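Local coordinates for protein CdiI (Burkholderia pseudomallei 1026a, PDB 4G6V) that probably acts as the immunity protein of a contact-dependent growth inhibition system, binding and neutralising the tRNase toxin domain of its cognate CdiA, at residues I3-L9 with S60-L66. Residues are numbered along the deposited sequence; the frame is centred on the assembly and turned at random.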
ATOM      1  N   ILE B   3       1.188  -2.527  -3.648  1.00 39.24           N
ATOM      2  CA  ILE B   3       2.021  -1.329  -3.543  1.00 38.82           C
ATOM      3  C   ILE B   3       1.228  -0.035  -3.711  1.00 31.85           C
ATOM      4  O   ILE B   3       0.502   0.151  -4.690  1.00 30.43           O
ATOM      5  CB  ILE B   3       3.221  -1.387  -4.501  1.00 35.12           C
ATOM      6  CG1 ILE B   3       4.263  -2.359  -3.946  1.00 33.61           C
ATOM      7  CG2 ILE B   3       3.837  -0.046  -4.648  1.00 27.33           C
ATOM      8  CD1 ILE B   3       5.342  -2.743  -4.951  1.00 26.17           C
ATOM      9  N   ASP B   4       1.366   0.850  -2.733  1.00 29.20           N
ATOM     10  CA  ASP B   4       0.585   2.076  -2.724  1.00 29.25           C
ATOM     11  C   ASP B   4       1.472   3.301  -2.528  1.00 30.75           C
ATOM     12  O   ASP B   4       2.301   3.345  -1.623  1.00 29.01           O
ATOM     13  CB  ASP B   4      -0.494   2.016  -1.629  1.00 27.73           C
ATOM     14  CG  ASP B   4      -1.585   1.003  -1.944  1.00 39.21           C
ATOM     15  OD1 ASP B   4      -1.999   0.935  -3.124  1.00 44.77           O
ATOM     16  OD2 ASP B   4      -2.024   0.272  -1.025  1.00 30.92           O
ATOM     17  N   LEU B   5       1.281   4.294  -3.387  1.00 34.31           N
ATOM     18  CA  LEU B   5       1.901   5.598  -3.206  1.00 29.73           C
ATOM     19  C   LEU B   5       0.986   6.476  -2.345  1.00 28.98           C
ATOM     20  O   LEU B   5      -0.162   6.757  -2.707  1.00 24.07           O
ATOM     21  CB  LEU B   5       2.206   6.236  -4.571  1.00 30.71           C
ATOM     22  CG  LEU B   5       3.104   5.373  -5.484  1.00 31.59           C
ATOM     23  CD1 LEU B   5       3.351   6.002  -6.849  1.00 24.82           C
ATOM     24  CD2 LEU B   5       4.437   5.030  -4.816  1.00 20.48           C
ATOM     25  N   PHE B   6       1.494   6.843  -1.176  1.00 22.86           N
ATOM     26  CA  PHE B   6       0.811   7.757  -0.284  1.00 22.42           C
ATOM     27  C   PHE B   6       1.181   9.169  -0.693  1.00 27.76           C
ATOM     28  O   PHE B   6       2.341   9.536  -0.657  1.00 33.43           O
ATOM     29  CB  PHE B   6       1.253   7.517   1.148  1.00 20.38           C
ATOM     30  CG  PHE B   6       0.503   6.438   1.819  1.00 26.26           C
ATOM     31  CD1 PHE B   6      -0.212   6.683   2.976  1.00 30.36           C
ATOM     32  CD2 PHE B   6       0.470   5.167   1.278  1.00 25.13           C
ATOM     33  CE1 PHE B   6      -0.941   5.658   3.591  1.00 30.87           C
ATOM     34  CE2 PHE B   6      -0.251   4.134   1.894  1.00 25.36           C
ATOM     35  CZ  PHE B   6      -0.956   4.386   3.043  1.00 23.79           C
ATOM     36  N   CYS B   7       0.200   9.963  -1.083  1.00 24.80           N
ATOM     37  CA  CYS B   7       0.474  11.264  -1.664  1.00 20.91           C
ATOM     38  C   CYS B   7      -0.151  12.308  -0.804  1.00 18.81           C
ATOM     39  O   CYS B   7      -1.358  12.355  -0.677  1.00 29.17           O
ATOM     40  CB  CYS B   7      -0.128  11.351  -3.065  1.00 20.30           C
ATOM     41  SG  CYS B   7       0.536  10.112  -4.210  1.00 28.53           S
ATOM     42  N   TYR B   8       0.673  13.132  -0.195  1.00 19.33           N
ATOM     43  CA  TYR B   8       0.202  14.283   0.567  1.00 23.93           C
ATOM     44  C   TYR B   8       0.345  15.588  -0.216  1.00 30.09           C
ATOM     45  O   TYR B   8       1.364  15.821  -0.894  1.00 24.88           O
ATOM     46  CB  TYR B   8       0.975  14.400   1.874  1.00 26.60           C
ATOM     47  CG  TYR B   8       1.073  13.108   2.632  1.00 28.20           C
ATOM     48  CD1 TYR B   8       0.386  12.936   3.814  1.00 22.62           C
ATOM     49  CD2 TYR B   8       1.857  12.049   2.155  1.00 27.85           C
ATOM     50  CE1 TYR B   8       0.474  11.751   4.521  1.00 32.14           C
ATOM     51  CE2 TYR B   8       1.962  10.866   2.859  1.00 24.41           C
ATOM     52  CZ  TYR B   8       1.264  10.723   4.042  1.00 33.66           C
ATOM     53  OH  TYR B   8       1.346   9.551   4.756  1.00 30.64           O
ATOM     54  N   LEU B   9      -0.676  16.439  -0.103  1.00 30.50           N
ATOM     55  CA  LEU B   9      -0.707  17.710  -0.814  1.00 26.81           C
ATOM     56  C   LEU B   9      -0.878  18.889   0.125  1.00 34.73           C
ATOM     57  O   LEU B   9      -1.553  18.801   1.149  1.00 38.80           O
ATOM     58  CB  LEU B   9      -1.830  17.728  -1.850  1.00 32.93           C
ATOM     59  CG  LEU B   9      -1.757  16.770  -3.040  1.00 36.57           C
ATOM     60  CD1 LEU B   9      -3.033  16.858  -3.843  1.00 38.30           C
ATOM     61  CD2 LEU B   9      -0.550  17.063  -3.921  1.00 30.24           C
ATOM     62  N   SER B  60      -4.626  17.893   2.015  1.00 35.13           N
ATOM     63  CA  SER B  60      -5.315  16.770   1.407  1.00 32.32           C
ATOM     64  C   SER B  60      -4.363  15.572   1.198  1.00 38.87           C
ATOM     65  O   SER B  60      -3.136  15.686   1.292  1.00 35.13           O
ATOM     66  CB  SER B  60      -6.014  17.197   0.108  1.00 31.36           C
ATOM     67  OG  SER B  60      -5.097  17.754  -0.822  1.00 38.42           O
ATOM     68  N   PHE B  61      -4.955  14.419   0.940  1.00 29.48           N
ATOM     69  CA  PHE B  61      -4.221  13.180   0.792  1.00 23.23           C
ATOM     70  C   PHE B  61      -4.955  12.309  -0.229  1.00 29.21           C
ATOM     71  O   PHE B  61      -6.189  12.320  -0.312  1.00 24.51           O
ATOM     72  CB  PHE B  61      -4.176  12.443   2.131  1.00 20.33           C
ATOM     73  CG  PHE B  61      -3.749  11.025   2.008  1.00 20.85           C
ATOM     74  CD1 PHE B  61      -2.431  10.670   2.191  1.00 22.97           C
ATOM     75  CD2 PHE B  61      -4.662  10.037   1.676  1.00 24.11           C
ATOM     76  CE1 PHE B  61      -2.035   9.345   2.059  1.00 31.50           C
ATOM     77  CE2 PHE B  61      -4.272   8.712   1.545  1.00 26.71           C
ATOM     78  CZ  PHE B  61      -2.964   8.359   1.736  1.00 23.52           C
ATOM     79  N   PHE B  62      -4.211  11.565  -1.023  1.00 23.04           N
ATOM     80  CA  PHE B  62      -4.861  10.560  -1.840  1.00 25.48           C
ATOM     81  C   PHE B  62      -3.885   9.416  -2.088  1.00 30.69           C
ATOM     82  O   PHE B  62      -2.679   9.537  -1.831  1.00 25.78           O
ATOM     83  CB  PHE B  62      -5.361  11.152  -3.155  1.00 26.73           C
ATOM     84  CG  PHE B  62      -4.264  11.530  -4.081  1.00 24.56           C
ATOM     85  CD1 PHE B  62      -3.643  10.561  -4.867  1.00 28.30           C
ATOM     86  CD2 PHE B  62      -3.821  12.838  -4.155  1.00 29.49           C
ATOM     87  CE1 PHE B  62      -2.588  10.887  -5.719  1.00 27.85           C
ATOM     88  CE2 PHE B  62      -2.758  13.175  -5.005  1.00 33.69           C
ATOM     89  CZ  PHE B  62      -2.141  12.188  -5.791  1.00 23.56           C
ATOM     90  N   LEU B  63      -4.410   8.305  -2.581  1.00 29.57           N
ATOM     91  CA  LEU B  63      -3.616   7.108  -2.744  1.00 24.41           C
ATOM     92  C   LEU B  63      -3.521   6.729  -4.219  1.00 27.07           C
ATOM     93  O   LEU B  63      -4.458   6.951  -4.992  1.00 27.59           O
ATOM     94  CB  LEU B  63      -4.243   5.990  -1.926  1.00 26.63           C
ATOM     95  CG  LEU B  63      -3.366   4.841  -1.440  1.00 38.74           C
ATOM     96  CD1 LEU B  63      -2.266   5.380  -0.548  1.00 30.03           C
ATOM     97  CD2 LEU B  63      -4.216   3.796  -0.695  1.00 28.12           C
ATOM     98  N   VAL B  64      -2.365   6.194  -4.608  1.00 29.32           N
ATOM     99  CA  VAL B  64      -2.170   5.624  -5.942  1.00 30.80           C
ATOM    100  C   VAL B  64      -1.737   4.160  -5.801  1.00 34.64           C
ATOM    101  O   VAL B  64      -0.665   3.868  -5.292  1.00 38.24           O
ATOM    102  CB  VAL B  64      -1.114   6.396  -6.771  1.00 20.45           C
ATOM    103  CG1 VAL B  64      -1.004   5.847  -8.190  1.00 21.64           C
ATOM    104  CG2 VAL B  64      -1.469   7.846  -6.847  1.00 25.41           C
ATOM    105  N   SER B  65      -2.586   3.243  -6.244  1.00 36.69           N
ATOM    106  CA  SER B  65      -2.300   1.823  -6.129  1.00 35.93           C
ATOM    107  C   SER B  65      -1.726   1.260  -7.403  1.00 37.48           C
ATOM    108  O   SER B  65      -2.145   1.630  -8.502  1.00 37.71           O
ATOM    109  CB  SER B  65      -3.565   1.063  -5.778  1.00 24.21           C
ATOM    110  OG  SER B  65      -3.941   1.355  -4.440  1.00 31.14           O
ATOM    111  N   LEU B  66      -0.752   0.371  -7.238  1.00 27.26           N
ATOM    112  CA  LEU B  66      -0.178  -0.354  -8.354  1.00 28.46           C
ATOM    113  C   LEU B  66      -1.130  -1.516  -8.653  1.00 41.84           C
ATOM    114  O   LEU B  66      -1.198  -2.515  -7.910  1.00 40.65           O
ATOM    115  CB  LEU B  66       1.238  -0.844  -8.019  1.00 29.92           C
ATOM    116  CG  LEU B  66       1.943  -1.726  -9.061  1.00 39.58           C
ATOM    117  CD1 LEU B  66       2.329  -0.924 -10.311  1.00 33.78           C
ATOM    118  CD2 LEU B  66       3.167  -2.472  -8.469  1.00 25.87           C
TER
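Leu5 and Val64, Cys7 and Phe62, and Leu9 and Ser60 are the hydrogen-bonded pairs that join strands 4-9 and 60-66 antiparallel. Leu5 N reaches Val64 O at 2.8 Å and Val64 N returns to Leu5 O at 3.0 Å; the Cys7 and Phe62 pair is also bonded both ways, whereas at the far end the bond from Ser60 N to Leu9 O is weak. Beyond Asp4, Leu66 N extends the pairing to Ile3 O.

On the face bearing Cys7 and Phe62, CB of Cys7 sits over the Phe62 ring, 3.6 Å from its centroid and 17° off the normal, a CH-pi contact. The Cys7 sulfur meets the same ring obliquely, while Leu9 CD1 lies at the ring edge. With CG between the backbone N and the carbonyl carbon (chi1 70°), the Phe62 ring leans toward strand 4-9 over Cys7. Leu82 of helix 75-84 packs on Cys7 and Val64, so this face lies against a helix.

The other face carries an aromatic cluster. Phe61 directs its edge to the face of Tyr8, centroids 5.2 Å apart and planes at 73°, and meets Phe6 obliquely. Leu63 CD1 covers one face of Phe6, 3.6 Å from its centroid.

Polar side chains meet on this face too: Ser65 OG lies beside Asp4 OD1, modelled at a doubtfully short 2.4 Å, while Asp4 OD2 forms a salt bridge with Lys121 of the Adhesin/hemolysin chain. Phe6, Phe61 and Leu63 also pack on that chain.

These two adjacent inner strands of the sheet therefore place apolar side chains against their own helix on one face and contribute aromatic and acidic groups to toxin binding on the other; Lys121 of the Adhesin/hemolysin chain probably helps keep Asp4 ionised.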